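Local structure of flavodoxin (Aquifex aeolicus, 2ARK) at residues 4-10 and 52-58; 94-100 and 139-143; 123-129 and 156-161. The protein probably acts as a low-potential electron donor to a number of redox enzymes, carrying electrons on its FMN cofactor. One frame throughout, in Å; residues are numbered along the deposited sequence.

Interaction 1 (4-10 and 52-58)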
HETATM    1  N   MSE A   4      18.577  24.197 -17.661  1.00 40.32           N
HETATM    2  CA  MSE A   4      17.138  24.136 -17.403  1.00 41.23           C
HETATM    3  C   MSE A   4      16.813  22.885 -16.592  1.00 38.63           C
HETATM    4  O   MSE A   4      17.508  21.872 -16.688  1.00 38.59           O
HETATM    5  CB  MSE A   4      16.347  24.098 -18.713  1.00 40.53           C
HETATM    6  CG  MSE A   4      16.390  25.356 -19.539  1.00 43.29           C
HETATM    7 SE   MSE A   4      15.528  25.135 -21.340  1.00 48.93          SE
HETATM    8  CE  MSE A   4      13.615  25.664 -20.825  1.00 46.94           C
ATOM      9  N   GLY A   5      15.753  22.949 -15.796  1.00 37.04           N
ATOM     10  CA  GLY A   5      15.194  21.750 -15.178  1.00 34.36           C
ATOM     11  C   GLY A   5      14.708  20.815 -16.267  1.00 32.96           C
ATOM     12  O   GLY A   5      14.098  21.243 -17.230  1.00 32.93           O
ATOM     13  N   LYS A   6      15.012  19.535 -16.128  1.00 31.83           N
ATOM     14  CA  LYS A   6      14.684  18.523 -17.131  1.00 30.87           C
ATOM     15  C   LYS A   6      13.594  17.603 -16.562  1.00 29.87           C
ATOM     16  O   LYS A   6      13.836  16.883 -15.576  1.00 28.49           O
ATOM     17  CB  LYS A   6      15.940  17.711 -17.488  1.00 31.23           C
ATOM     18  CG  LYS A   6      16.908  18.399 -18.411  1.00 31.00           C
ATOM     19  CD  LYS A   6      18.319  18.247 -17.886  1.00 34.65           C
ATOM     20  CE  LYS A   6      19.100  17.124 -18.538  1.00 35.73           C
ATOM     21  NZ  LYS A   6      20.315  16.815 -17.733  1.00 35.53           N
ATOM     22  N   VAL A   7      12.398  17.677 -17.163  1.00 28.83           N
ATOM     23  CA  VAL A   7      11.228  16.899 -16.731  1.00 28.19           C
ATOM     24  C   VAL A   7      10.749  15.895 -17.805  1.00 28.13           C
ATOM     25  O   VAL A   7      10.550  16.244 -18.973  1.00 29.19           O
ATOM     26  CB  VAL A   7      10.081  17.849 -16.258  1.00 28.15           C
ATOM     27  CG1 VAL A   7       8.759  17.117 -16.076  1.00 26.19           C
ATOM     28  CG2 VAL A   7      10.460  18.526 -14.955  1.00 28.67           C
ATOM     29  N   LEU A   8      10.581  14.644 -17.402  1.00 28.27           N
ATOM     30  CA  LEU A   8      10.048  13.584 -18.274  1.00 27.92           C
ATOM     31  C   LEU A   8       8.634  13.273 -17.848  1.00 27.25           C
ATOM     32  O   LEU A   8       8.380  12.912 -16.686  1.00 27.86           O
ATOM     33  CB  LEU A   8      10.879  12.302 -18.152  1.00 27.39           C
ATOM     34  CG  LEU A   8      11.032  11.281 -19.289  1.00 29.98           C
ATOM     35  CD1 LEU A   8      11.112   9.879 -18.705  1.00 27.29           C
ATOM     36  CD2 LEU A   8       9.999  11.321 -20.483  1.00 29.04           C
ATOM     37  N   VAL A   9       7.699  13.436 -18.767  1.00 26.69           N
ATOM     38  CA  VAL A   9       6.352  12.944 -18.536  1.00 25.80           C
ATOM     39  C   VAL A   9       6.216  11.704 -19.402  1.00 26.25           C
ATOM     40  O   VAL A   9       6.254  11.791 -20.612  1.00 25.62           O
ATOM     41  CB  VAL A   9       5.259  13.995 -18.845  1.00 25.62           C
ATOM     42  CG1 VAL A   9       3.848  13.453 -18.484  1.00 23.23           C
ATOM     43  CG2 VAL A   9       5.549  15.267 -18.090  1.00 23.63           C
ATOM     44  N   ILE A  10       6.090  10.546 -18.766  1.00 26.52           N
ATOM     45  CA  ILE A  10       6.009   9.291 -19.507  1.00 27.67           C
ATOM     46  C   ILE A  10       4.688   8.626 -19.113  1.00 26.88           C
ATOM     47  O   ILE A  10       4.352   8.623 -17.945  1.00 27.18           O
ATOM     48  CB  ILE A  10       7.280   8.413 -19.226  1.00 27.73           C
ATOM     49  CG1 ILE A  10       7.306   7.180 -20.087  1.00 28.43           C
ATOM     50  CG2 ILE A  10       7.445   8.030 -17.714  1.00 25.86           C
ATOM     51  CD1 ILE A  10       8.270   6.099 -19.472  1.00 30.10           C
ATOM     52  N   TRP A  52      18.264  11.472 -18.916  1.00 26.69           N
ATOM     53  CA  TRP A  52      18.179  12.897 -19.155  1.00 26.38           C
ATOM     54  C   TRP A  52      17.386  13.600 -18.049  1.00 26.93           C
ATOM     55  O   TRP A  52      17.766  14.683 -17.631  1.00 28.25           O
ATOM     56  CB  TRP A  52      17.561  13.106 -20.541  1.00 25.58           C
ATOM     57  CG  TRP A  52      17.231  14.499 -20.893  1.00 25.34           C
ATOM     58  CD1 TRP A  52      18.063  15.414 -21.490  1.00 23.93           C
ATOM     59  CD2 TRP A  52      15.966  15.164 -20.691  1.00 23.86           C
ATOM     60  NE1 TRP A  52      17.390  16.604 -21.670  1.00 25.17           N
ATOM     61  CE2 TRP A  52      16.105  16.479 -21.190  1.00 24.54           C
ATOM     62  CE3 TRP A  52      14.724  14.767 -20.151  1.00 22.87           C
ATOM     63  CZ2 TRP A  52      15.046  17.413 -21.159  1.00 24.19           C
ATOM     64  CZ3 TRP A  52      13.675  15.690 -20.130  1.00 22.54           C
ATOM     65  CH2 TRP A  52      13.844  16.997 -20.622  1.00 23.10           C
ATOM     66  N   ALA A  53      16.321  12.973 -17.547  1.00 27.54           N
ATOM     67  CA  ALA A  53      15.369  13.611 -16.617  1.00 28.01           C
ATOM     68  C   ALA A  53      15.911  13.913 -15.218  1.00 28.86           C
ATOM     69  O   ALA A  53      16.591  13.080 -14.606  1.00 29.80           O
ATOM     70  CB  ALA A  53      14.104  12.775 -16.498  1.00 27.26           C
ATOM     71  N   ASP A  54      15.601  15.101 -14.704  1.00 28.99           N
ATOM     72  CA  ASP A  54      15.819  15.388 -13.280  1.00 29.05           C
ATOM     73  C   ASP A  54      14.629  14.900 -12.481  1.00 28.69           C
ATOM     74  O   ASP A  54      14.790  14.381 -11.387  1.00 29.23           O
ATOM     75  CB  ASP A  54      16.028  16.889 -13.043  1.00 28.78           C
ATOM     76  CG  ASP A  54      17.295  17.396 -13.687  1.00 29.69           C
ATOM     77  OD1 ASP A  54      18.325  16.718 -13.508  1.00 32.16           O
ATOM     78  OD2 ASP A  54      17.276  18.452 -14.369  1.00 28.43           O
ATOM     79  N   GLY A  55      13.438  15.097 -13.053  1.00 28.22           N
ATOM     80  CA  GLY A  55      12.169  14.743 -12.468  1.00 27.07           C
ATOM     81  C   GLY A  55      11.324  13.997 -13.478  1.00 26.87           C
ATOM     82  O   GLY A  55      11.425  14.252 -14.681  1.00 25.95           O
ATOM     83  N   LEU A  56      10.527  13.050 -12.970  1.00 26.81           N
ATOM     84  CA  LEU A  56       9.628  12.204 -13.769  1.00 27.82           C
ATOM     85  C   LEU A  56       8.198  12.240 -13.247  1.00 27.22           C
ATOM     86  O   LEU A  56       7.983  12.127 -12.039  1.00 27.66           O
ATOM     87  CB  LEU A  56      10.060  10.732 -13.722  1.00 28.40           C
ATOM     88  CG  LEU A  56      11.383  10.330 -14.347  1.00 30.69           C
ATOM     89  CD1 LEU A  56      12.535  10.621 -13.340  1.00 31.59           C
ATOM     90  CD2 LEU A  56      11.305   8.866 -14.713  1.00 30.49           C
ATOM     91  N   ALA A  57       7.226  12.374 -14.153  1.00 26.43           N
ATOM     92  CA  ALA A  57       5.837  12.055 -13.828  1.00 25.51           C
ATOM     93  C   ALA A  57       5.477  10.804 -14.609  1.00 25.09           C
ATOM     94  O   ALA A  57       5.702  10.724 -15.802  1.00 25.46           O
ATOM     95  CB  ALA A  57       4.904  13.225 -14.167  1.00 25.17           C
ATOM     96  N   VAL A  58       4.976   9.794 -13.922  1.00 25.48           N
ATOM     97  CA  VAL A  58       4.704   8.525 -14.572  1.00 24.95           C
ATOM     98  C   VAL A  58       3.211   8.273 -14.447  1.00 24.77           C
ATOM     99  O   VAL A  58       2.696   8.243 -13.350  1.00 24.85           O
ATOM    100  CB  VAL A  58       5.524   7.372 -13.899  1.00 25.39           C
ATOM    101  CG1 VAL A  58       5.146   6.002 -14.504  1.00 24.69           C
ATOM    102  CG2 VAL A  58       7.050   7.644 -13.949  1.00 22.79           C
TER
HETATM  103  O   HOH W   1      18.588  20.346 -15.095  1.00 41.20           O
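Lys6 lies over the indole of Trp52 where two adjacent parallel strands, 5-11 and 55-61, enter the central sheet of the flavodoxin-like alpha/beta sandwich. Farther in, the pair is tightly packed: Leu8 N donates to Gly55 O (2.9 Å) and Leu8 O accepts from Ala57 N, while Ile10 N bonds to Ala57 O, in the alternating pattern of parallel strands. Branched aliphatic residues suit this place, since helices lie over both faces of the sheet. Leu8, Ile10, Leu56 and Val58 share one face; of these, Ile10 and Val58 lie side by side, CG2 to CG2 at 3.8 Å, and pack on helix 69-78. The other face carries Val7, Val9 and Ala57 toward helix 17-30.

The outer end is more exposed to solvent and amphipathic, though still close-fitting. With CG anti to the backbone N (chi1 172°), Trp52 carries its ring to the beginning of strand 5-11, where its CZ3 edge meets Val7 O in the ring plane at 3.4 Å. One face receives the methylenes of Lys6: CB stands 3.7 Å from the centroid of the six-membered ring, almost on its normal. The bent lysine chain then carries NZ over the five-membered ring, a longer cation-pi contact at 5.0 Å; Arg38 gives the indole a second one. With an alanine in place of Trp52, the lysine methylenes would lose their flat support and NZ its aromatic partner, and the chain would probably be freer to turn toward solvent. Asp54 ties down the backbone of Lys6, for its OD2 accepts Lys6 N at 3.1 Å on the anti side. Lys6 O is gripped twice, by Gly55 N at 3.1 Å and by Asp54 N at 2.7 Å, the latter tilted 29° from the carbonyl plane.

Interaction 2 (94-100 and 139-143)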
ATOM      1  N   PHE A  94       0.552   9.593 -11.772  1.00 23.90           N
ATOM      2  CA  PHE A  94      -0.850  10.005 -12.038  1.00 23.82           C
ATOM      3  C   PHE A  94      -1.650   8.889 -12.696  1.00 24.61           C
ATOM      4  O   PHE A  94      -1.058   7.960 -13.281  1.00 25.50           O
ATOM      5  CB  PHE A  94      -0.939  11.315 -12.814  1.00 23.06           C
ATOM      6  CG  PHE A  94      -0.223  11.301 -14.160  1.00 24.17           C
ATOM      7  CD1 PHE A  94       1.162  11.555 -14.240  1.00 22.02           C
ATOM      8  CD2 PHE A  94      -0.953  11.119 -15.357  1.00 22.48           C
ATOM      9  CE1 PHE A  94       1.814  11.571 -15.479  1.00 21.74           C
ATOM     10  CE2 PHE A  94      -0.305  11.146 -16.612  1.00 20.94           C
ATOM     11  CZ  PHE A  94       1.080  11.356 -16.674  1.00 21.24           C
ATOM     12  N   SER A  95      -2.972   8.930 -12.591  1.00 24.02           N
ATOM     13  CA  SER A  95      -3.756   7.780 -13.025  1.00 24.98           C
ATOM     14  C   SER A  95      -5.224   8.129 -13.214  1.00 25.65           C
ATOM     15  O   SER A  95      -5.795   8.971 -12.479  1.00 24.93           O
ATOM     16  CB  SER A  95      -3.640   6.637 -11.993  1.00 26.10           C
ATOM     17  OG  SER A  95      -4.259   5.432 -12.448  1.00 27.75           O
ATOM     18  N   SER A  96      -5.824   7.474 -14.207  1.00 25.86           N
ATOM     19  CA  SER A  96      -7.218   7.651 -14.547  1.00 26.33           C
ATOM     20  C   SER A  96      -7.818   6.282 -14.318  1.00 26.63           C
ATOM     21  O   SER A  96      -7.211   5.278 -14.707  1.00 27.47           O
ATOM     22  CB  SER A  96      -7.336   8.039 -16.027  1.00 26.57           C
ATOM     23  OG  SER A  96      -8.688   8.156 -16.438  1.00 27.42           O
ATOM     24  N   SER A  97      -8.987   6.233 -13.680  1.00 26.81           N
ATOM     25  CA  SER A  97      -9.727   4.976 -13.453  1.00 26.33           C
ATOM     26  C   SER A  97     -11.105   5.066 -14.060  1.00 25.48           C
ATOM     27  O   SER A  97     -11.475   6.092 -14.573  1.00 25.35           O
ATOM     28  CB  SER A  97      -9.832   4.660 -11.954  1.00 26.40           C
ATOM     29  OG  SER A  97     -10.383   5.768 -11.254  1.00 29.11           O
ATOM     30  N   GLY A  98     -11.851   3.967 -14.002  1.00 25.55           N
ATOM     31  CA  GLY A  98     -13.203   3.887 -14.524  1.00 24.85           C
ATOM     32  C   GLY A  98     -14.157   4.675 -13.648  1.00 25.28           C
ATOM     33  O   GLY A  98     -15.173   5.181 -14.119  1.00 25.30           O
ATOM     34  N   GLY A  99     -13.806   4.819 -12.377  1.00 25.26           N
ATOM     35  CA  GLY A  99     -14.715   5.413 -11.416  1.00 25.39           C
ATOM     36  C   GLY A  99     -13.999   5.892 -10.177  1.00 25.73           C
ATOM     37  O   GLY A  99     -12.904   5.400  -9.862  1.00 25.76           O
ATOM     38  N   TRP A 100     -14.599   6.883  -9.504  1.00 25.54           N
ATOM     39  CA  TRP A 100     -14.222   7.251  -8.139  1.00 25.11           C
ATOM     40  C   TRP A 100     -14.497   6.071  -7.234  1.00 24.65           C
ATOM     41  O   TRP A 100     -15.572   5.435  -7.317  1.00 24.53           O
ATOM     42  CB  TRP A 100     -14.986   8.507  -7.670  1.00 25.69           C
ATOM     43  CG  TRP A 100     -14.664   9.630  -8.538  1.00 25.60           C
ATOM     44  CD1 TRP A 100     -15.420  10.121  -9.574  1.00 26.73           C
ATOM     45  CD2 TRP A 100     -13.432  10.362  -8.549  1.00 26.61           C
ATOM     46  NE1 TRP A 100     -14.739  11.147 -10.208  1.00 27.52           N
ATOM     47  CE2 TRP A 100     -13.518  11.313  -9.599  1.00 27.08           C
ATOM     48  CE3 TRP A 100     -12.269  10.323  -7.760  1.00 27.16           C
ATOM     49  CZ2 TRP A 100     -12.481  12.223  -9.876  1.00 26.08           C
ATOM     50  CZ3 TRP A 100     -11.227  11.236  -8.045  1.00 27.01           C
ATOM     51  CH2 TRP A 100     -11.353  12.171  -9.090  1.00 26.26           C
ATOM     52  N   ALA A 139      -1.827  12.967  -9.256  1.00 25.00           N
ATOM     53  CA  ALA A 139      -3.050  13.423  -9.908  1.00 25.50           C
ATOM     54  C   ALA A 139      -3.933  12.214 -10.278  1.00 25.30           C
ATOM     55  O   ALA A 139      -3.467  11.269 -10.872  1.00 25.95           O
ATOM     56  CB  ALA A 139      -2.723  14.312 -11.128  1.00 24.84           C
ATOM     57  N   VAL A 140      -5.201  12.233  -9.879  1.00 25.91           N
ATOM     58  CA  VAL A 140      -6.136  11.133 -10.164  1.00 25.43           C
ATOM     59  C   VAL A 140      -7.465  11.720 -10.716  1.00 26.37           C
ATOM     60  O   VAL A 140      -7.889  12.815 -10.308  1.00 25.89           O
ATOM     61  CB  VAL A 140      -6.393  10.221  -8.888  1.00 25.75           C
ATOM     62  CG1 VAL A 140      -5.093   9.501  -8.429  1.00 23.35           C
ATOM     63  CG2 VAL A 140      -7.003  11.048  -7.704  1.00 23.84           C
ATOM     64  N   VAL A 141      -8.093  10.998 -11.646  1.00 26.30           N
ATOM     65  CA  VAL A 141      -9.347  11.396 -12.267  1.00 27.01           C
ATOM     66  C   VAL A 141     -10.127  10.122 -12.586  1.00 27.55           C
ATOM     67  O   VAL A 141      -9.532   9.056 -12.781  1.00 28.34           O
ATOM     68  CB  VAL A 141      -9.108  12.230 -13.601  1.00 27.67           C
ATOM     69  CG1 VAL A 141     -10.428  12.563 -14.254  1.00 28.53           C
ATOM     70  CG2 VAL A 141      -8.333  13.559 -13.327  1.00 25.97           C
ATOM     71  N   ALA A 142     -11.453  10.193 -12.619  1.00 27.54           N
ATOM     72  CA  ALA A 142     -12.199   9.106 -13.214  1.00 28.25           C
ATOM     73  C   ALA A 142     -12.537   9.483 -14.665  1.00 28.99           C
ATOM     74  O   ALA A 142     -13.125  10.548 -14.926  1.00 29.54           O
ATOM     75  CB  ALA A 142     -13.431   8.781 -12.411  1.00 27.80           C
ATOM     76  N   GLY A 143     -12.136   8.637 -15.608  1.00 28.98           N
ATOM     77  CA  GLY A 143     -12.281   8.947 -17.033  1.00 29.34           C
ATOM     78  C   GLY A 143     -11.356  10.059 -17.519  1.00 30.18           C
ATOM     79  O   GLY A 143     -10.222  10.195 -17.053  1.00 29.28           O
TER
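Trp100 turns one face of its indole to Ala142, whose CB stands 3.7 Å from the centroid of the five-membered ring, 19° off the normal, in a CH-pi contact. Two glycines, Gly98 and Gly99, bring the chain round after strand 90-97, and the same small methyl, Ala142 CB, also touches the backbone of this turn, 3.7 Å from Gly99 C. Farther along the indole, CZ3 packs on Val140 CG2 at 4.2 Å.

Ser96 is oriented quite differently. Its OG, anti to the backbone N (chi1 177°), reaches over to the end of the partner strand and donates to Gly143 O at 2.6 Å, from 31° outside the carbonyl plane. Gly143 has a positive phi, which favours glycine, and its N closes the parallel ladder on Ser97 O at 2.8 Å. Phe94 touches the other strand through its CB, 3.9 Å from Ala139 CB, while its ring turns away.

The serine- and glycine-rich turn lies at the C-terminal end of the sheet, where flavodoxins typically bind FMN; a phosphate ion, probably from the crystallisation liquor, lies about 4 Å from the Ser96 side chain, which is consistent with such a pocket. Ser95 OG bonds to Ser60 O, and Ser97 OG to Asn104. Trp100 also meets Trp100 of a second subunit, so this loop takes part in the assembly. Within the chain, Phe94 and Ser96 face helix 17-30, Ser95 and Val140 face helix 104-117, Val141 touches helix 148-168, and strand 55-61 also pairs with strand 90-97.

Interaction 3 (123-129 and 156-161)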
ATOM      1  N   PHE A 123       6.941  11.976  -4.276  1.00 24.00           N
ATOM      2  CA  PHE A 123       6.088  12.928  -3.576  1.00 25.18           C
ATOM      3  C   PHE A 123       4.663  12.917  -4.202  1.00 25.32           C
ATOM      4  O   PHE A 123       4.459  12.449  -5.336  1.00 24.47           O
ATOM      5  CB  PHE A 123       6.712  14.347  -3.671  1.00 24.20           C
ATOM      6  CG  PHE A 123       6.677  14.908  -5.058  1.00 25.04           C
ATOM      7  CD1 PHE A 123       7.656  14.567  -5.997  1.00 27.84           C
ATOM      8  CD2 PHE A 123       5.634  15.734  -5.468  1.00 24.52           C
ATOM      9  CE1 PHE A 123       7.605  15.087  -7.310  1.00 24.26           C
ATOM     10  CE2 PHE A 123       5.583  16.233  -6.776  1.00 21.72           C
ATOM     11  CZ  PHE A 123       6.553  15.889  -7.689  1.00 22.36           C
ATOM     12  N   GLY A 124       3.714  13.444  -3.435  1.00 25.67           N
ATOM     13  CA  GLY A 124       2.394  13.852  -3.920  1.00 26.08           C
ATOM     14  C   GLY A 124       2.222  15.330  -3.576  1.00 26.67           C
ATOM     15  O   GLY A 124       3.172  15.978  -3.109  1.00 26.97           O
ATOM     16  N   VAL A 125       1.025  15.874  -3.800  1.00 26.69           N
ATOM     17  CA  VAL A 125       0.791  17.319  -3.651  1.00 25.90           C
ATOM     18  C   VAL A 125      -0.303  17.653  -2.670  1.00 25.69           C
ATOM     19  O   VAL A 125      -1.383  17.100  -2.722  1.00 25.99           O
ATOM     20  CB  VAL A 125       0.504  18.000  -5.024  1.00 26.33           C
ATOM     21  CG1 VAL A 125       0.175  19.458  -4.843  1.00 24.59           C
ATOM     22  CG2 VAL A 125       1.689  17.847  -5.953  1.00 24.95           C
ATOM     23  N   THR A 126      -0.015  18.578  -1.765  1.00 26.38           N
ATOM     24  CA  THR A 126      -0.990  18.999  -0.744  1.00 25.82           C
ATOM     25  C   THR A 126      -2.067  19.929  -1.301  1.00 25.34           C
ATOM     26  O   THR A 126      -3.201  19.925  -0.830  1.00 25.36           O
ATOM     27  CB  THR A 126      -0.299  19.737   0.400  1.00 26.13           C
ATOM     28  OG1 THR A 126       0.612  20.682  -0.149  1.00 25.80           O
ATOM     29  CG2 THR A 126       0.473  18.760   1.312  1.00 26.60           C
ATOM     30  N   ASP A 127      -1.697  20.737  -2.288  1.00 24.86           N
ATOM     31  CA  ASP A 127      -2.602  21.733  -2.884  1.00 24.88           C
ATOM     32  C   ASP A 127      -4.023  21.237  -3.097  1.00 24.82           C
ATOM     33  O   ASP A 127      -4.243  20.148  -3.611  1.00 23.18           O
ATOM     34  CB  ASP A 127      -2.064  22.229  -4.234  1.00 24.31           C
ATOM     35  CG  ASP A 127      -0.711  22.848  -4.112  1.00 24.28           C
ATOM     36  OD1 ASP A 127      -0.037  22.601  -3.070  1.00 23.97           O
ATOM     37  OD2 ASP A 127      -0.336  23.592  -5.043  1.00 22.43           O
ATOM     38  N   TYR A 128      -4.977  22.062  -2.670  1.00 25.25           N
ATOM     39  CA  TYR A 128      -6.348  21.910  -3.106  1.00 25.78           C
ATOM     40  C   TYR A 128      -6.604  22.823  -4.285  1.00 26.34           C
ATOM     41  O   TYR A 128      -6.429  24.045  -4.248  1.00 27.01           O
ATOM     42  CB  TYR A 128      -7.325  22.208  -2.010  1.00 25.68           C
ATOM     43  CG  TYR A 128      -7.644  21.040  -1.138  1.00 25.80           C
ATOM     44  CD1 TYR A 128      -6.662  20.464  -0.311  1.00 26.38           C
ATOM     45  CD2 TYR A 128      -8.948  20.533  -1.087  1.00 25.04           C
ATOM     46  CE1 TYR A 128      -6.968  19.387   0.541  1.00 25.53           C
ATOM     47  CE2 TYR A 128      -9.274  19.479  -0.233  1.00 25.52           C
ATOM     48  CZ  TYR A 128      -8.276  18.911   0.572  1.00 25.68           C
ATOM     49  OH  TYR A 128      -8.606  17.887   1.409  1.00 26.33           O
ATOM     50  N   VAL A 129      -7.053  22.183  -5.330  1.00 26.39           N
ATOM     51  CA  VAL A 129      -7.093  22.736  -6.626  1.00 27.23           C
ATOM     52  C   VAL A 129      -8.591  22.958  -6.872  1.00 27.82           C
ATOM     53  O   VAL A 129      -9.011  23.672  -7.774  1.00 28.81           O
ATOM     54  CB  VAL A 129      -6.368  21.699  -7.493  1.00 27.22           C
ATOM     55  CG1 VAL A 129      -7.269  20.983  -8.480  1.00 27.18           C
ATOM     56  CG2 VAL A 129      -5.031  22.229  -8.006  1.00 26.16           C
ATOM     57  N   ARG A 156      -1.161  21.009 -11.815  1.00 26.79           N
ATOM     58  CA  ARG A 156      -0.458  21.230 -10.548  1.00 27.07           C
ATOM     59  C   ARG A 156       0.666  20.218 -10.269  1.00 27.67           C
ATOM     60  O   ARG A 156       1.741  20.595  -9.758  1.00 27.82           O
ATOM     61  CB  ARG A 156      -1.418  21.280  -9.353  1.00 26.91           C
ATOM     62  CG  ARG A 156      -0.738  21.761  -8.066  1.00 26.45           C
ATOM     63  CD  ARG A 156      -0.217  23.220  -8.243  1.00 27.58           C
ATOM     64  NE  ARG A 156      -1.247  24.012  -8.901  1.00 25.84           N
ATOM     65  CZ  ARG A 156      -2.210  24.668  -8.267  1.00 23.61           C
ATOM     66  NH1 ARG A 156      -3.110  25.323  -8.966  1.00 20.60           N
ATOM     67  NH2 ARG A 156      -2.263  24.689  -6.948  1.00 22.53           N
ATOM     68  N   LEU A 157       0.406  18.946 -10.591  1.00 27.44           N
ATOM     69  CA  LEU A 157       1.420  17.913 -10.489  1.00 27.04           C
ATOM     70  C   LEU A 157       2.715  18.271 -11.208  1.00 27.17           C
ATOM     71  O   LEU A 157       3.781  18.218 -10.615  1.00 26.71           O
ATOM     72  CB  LEU A 157       0.885  16.575 -10.990  1.00 26.38           C
ATOM     73  CG  LEU A 157       1.851  15.413 -10.638  1.00 26.47           C
ATOM     74  CD1 LEU A 157       1.867  15.046  -9.092  1.00 24.91           C
ATOM     75  CD2 LEU A 157       1.569  14.229 -11.501  1.00 22.09           C
ATOM     76  N   GLY A 158       2.611  18.637 -12.492  1.00 27.82           N
ATOM     77  CA  GLY A 158       3.771  18.989 -13.301  1.00 27.25           C
ATOM     78  C   GLY A 158       4.465  20.234 -12.792  1.00 27.27           C
ATOM     79  O   GLY A 158       5.701  20.307 -12.813  1.00 27.50           O
ATOM     80  N   ARG A 159       3.657  21.207 -12.358  1.00 26.86           N
ATOM     81  CA  ARG A 159       4.092  22.449 -11.695  1.00 26.98           C
ATOM     82  C   ARG A 159       4.965  22.163 -10.470  1.00 26.45           C
ATOM     83  O   ARG A 159       6.059  22.709 -10.347  1.00 25.97           O
ATOM     84  CB  ARG A 159       2.862  23.219 -11.201  1.00 27.03           C
ATOM     85  CG  ARG A 159       2.894  24.721 -11.258  1.00 27.44           C
ATOM     86  CD  ARG A 159       4.199  25.411 -10.899  1.00 31.19           C
ATOM     87  NE  ARG A 159       4.512  26.354 -11.958  1.00 34.62           N
ATOM     88  CZ  ARG A 159       4.513  27.681 -11.893  1.00 33.69           C
ATOM     89  NH1 ARG A 159       4.302  28.351 -10.776  1.00 35.85           N
ATOM     90  NH2 ARG A 159       4.781  28.339 -12.991  1.00 33.34           N
ATOM     91  N   ARG A 160       4.444  21.347  -9.554  1.00 26.03           N
ATOM     92  CA  ARG A 160       5.169  21.004  -8.344  1.00 26.18           C
ATOM     93  C   ARG A 160       6.412  20.171  -8.658  1.00 26.78           C
ATOM     94  O   ARG A 160       7.456  20.351  -8.035  1.00 27.67           O
ATOM     95  CB  ARG A 160       4.248  20.332  -7.317  1.00 25.60           C
ATOM     96  CG  ARG A 160       4.820  20.236  -5.881  1.00 24.74           C
ATOM     97  CD  ARG A 160       5.213  21.569  -5.211  1.00 24.18           C
ATOM     98  NE  ARG A 160       4.317  22.686  -5.536  1.00 26.91           N
ATOM     99  CZ  ARG A 160       3.079  22.857  -5.046  1.00 26.23           C
ATOM    100  NH1 ARG A 160       2.555  21.988  -4.183  1.00 22.81           N
ATOM    101  NH2 ARG A 160       2.364  23.909  -5.429  1.00 24.64           N
ATOM    102  N   LEU A 161       6.305  19.272  -9.636  1.00 27.11           N
ATOM    103  CA  LEU A 161       7.463  18.517 -10.116  1.00 26.25           C
ATOM    104  C   LEU A 161       8.563  19.461 -10.571  1.00 25.63           C
ATOM    105  O   LEU A 161       9.718  19.308 -10.164  1.00 26.51           O
ATOM    106  CB  LEU A 161       7.066  17.620 -11.275  1.00 25.96           C
ATOM    107  CG  LEU A 161       7.790  16.297 -11.544  1.00 26.21           C
ATOM    108  CD1 LEU A 161       7.696  15.992 -13.013  1.00 18.59           C
ATOM    109  CD2 LEU A 161       9.243  16.186 -11.023  1.00 23.77           C
TER
HETATM  110  O   HOH W   2      -4.790  25.614  -5.653  1.00 24.44           O
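Arg156 and Arg160 both set CG anti to the backbone N (chi1 -170° and -166°) and then bend at chi2 and chi3, which curls their guanidinium groups toward Asp127. The carboxylate is shared unevenly. Arg160 takes it end-on with two nitrogens, NH1 to OD1 at 2.9 Å and NH2 to OD2 at 2.7 Å; the first bond lies in the guanidinium plane but meets OD1 from above the carboxylate plane, whereas NH2 meets OD2 on its syn side. Arg156 comes to the anti side of the same OD2, its NH2 at 2.9 Å, with its guanidinium plane turned 65° from the carboxylate. A water lying in that guanidinium plane links Arg156 NH2 to Tyr128 O. Arg185 adds a salt bridge to OD1. So many positive groups round a buried aspartate would probably favour its ionised form.

The two arginines are one helical turn apart on helix 148-168, which lies across strand 121-128. This is the helix-on-sheet layering of the flavodoxin fold, here where the chain leaves the sheet for a detour before strand 139-142. Arginine suits the place because its long aliphatic part can pack before its head makes ion pairs: Val125 CG2 lies 3.8 Å from Arg160 CB, and Val125 CG1 4.1 Å from Arg156 CG. Val129 CG2 sits over a face of the Arg156 guanidinium, 3.7 Å from CZ. Each arginine has a second acidic mate on the same helix: Arg156 NH1 pairs with Glu152 and Arg160 NE with Glu163.

Toward the sheet the contact becomes apolar. Val125 CG2 meets Leu157 CD1 at 4.2 Å, and the Phe123 ring reaches Leu161 with its CZ, 4.0 Å from CB, while Trp164 meets that ring edge-to-face.

Overall arrangement
All three contacts belong to one parallel sheet and its helical cover. All are largely buried, but interactions 1 and 3 lie nearer the centre of the chain, while interaction 2 sits farther out and reaches a second subunit. Interactions 1 and 2 each pair two strands and adjoin each other: Val58 O probably accepts a hydrogen bond from Phe94 N. Interaction 3 instead lays a helix against the sheet, Leu161 touching Val7 and Gly55, Leu157 touching Phe94. Chemistry follows place: interaction 1 is aliphatic inside, with an aromatic-lysine end near solvent; interaction 2 is rich in serine and glycine; interaction 3 buries an ion-pair network beside its apolar packing.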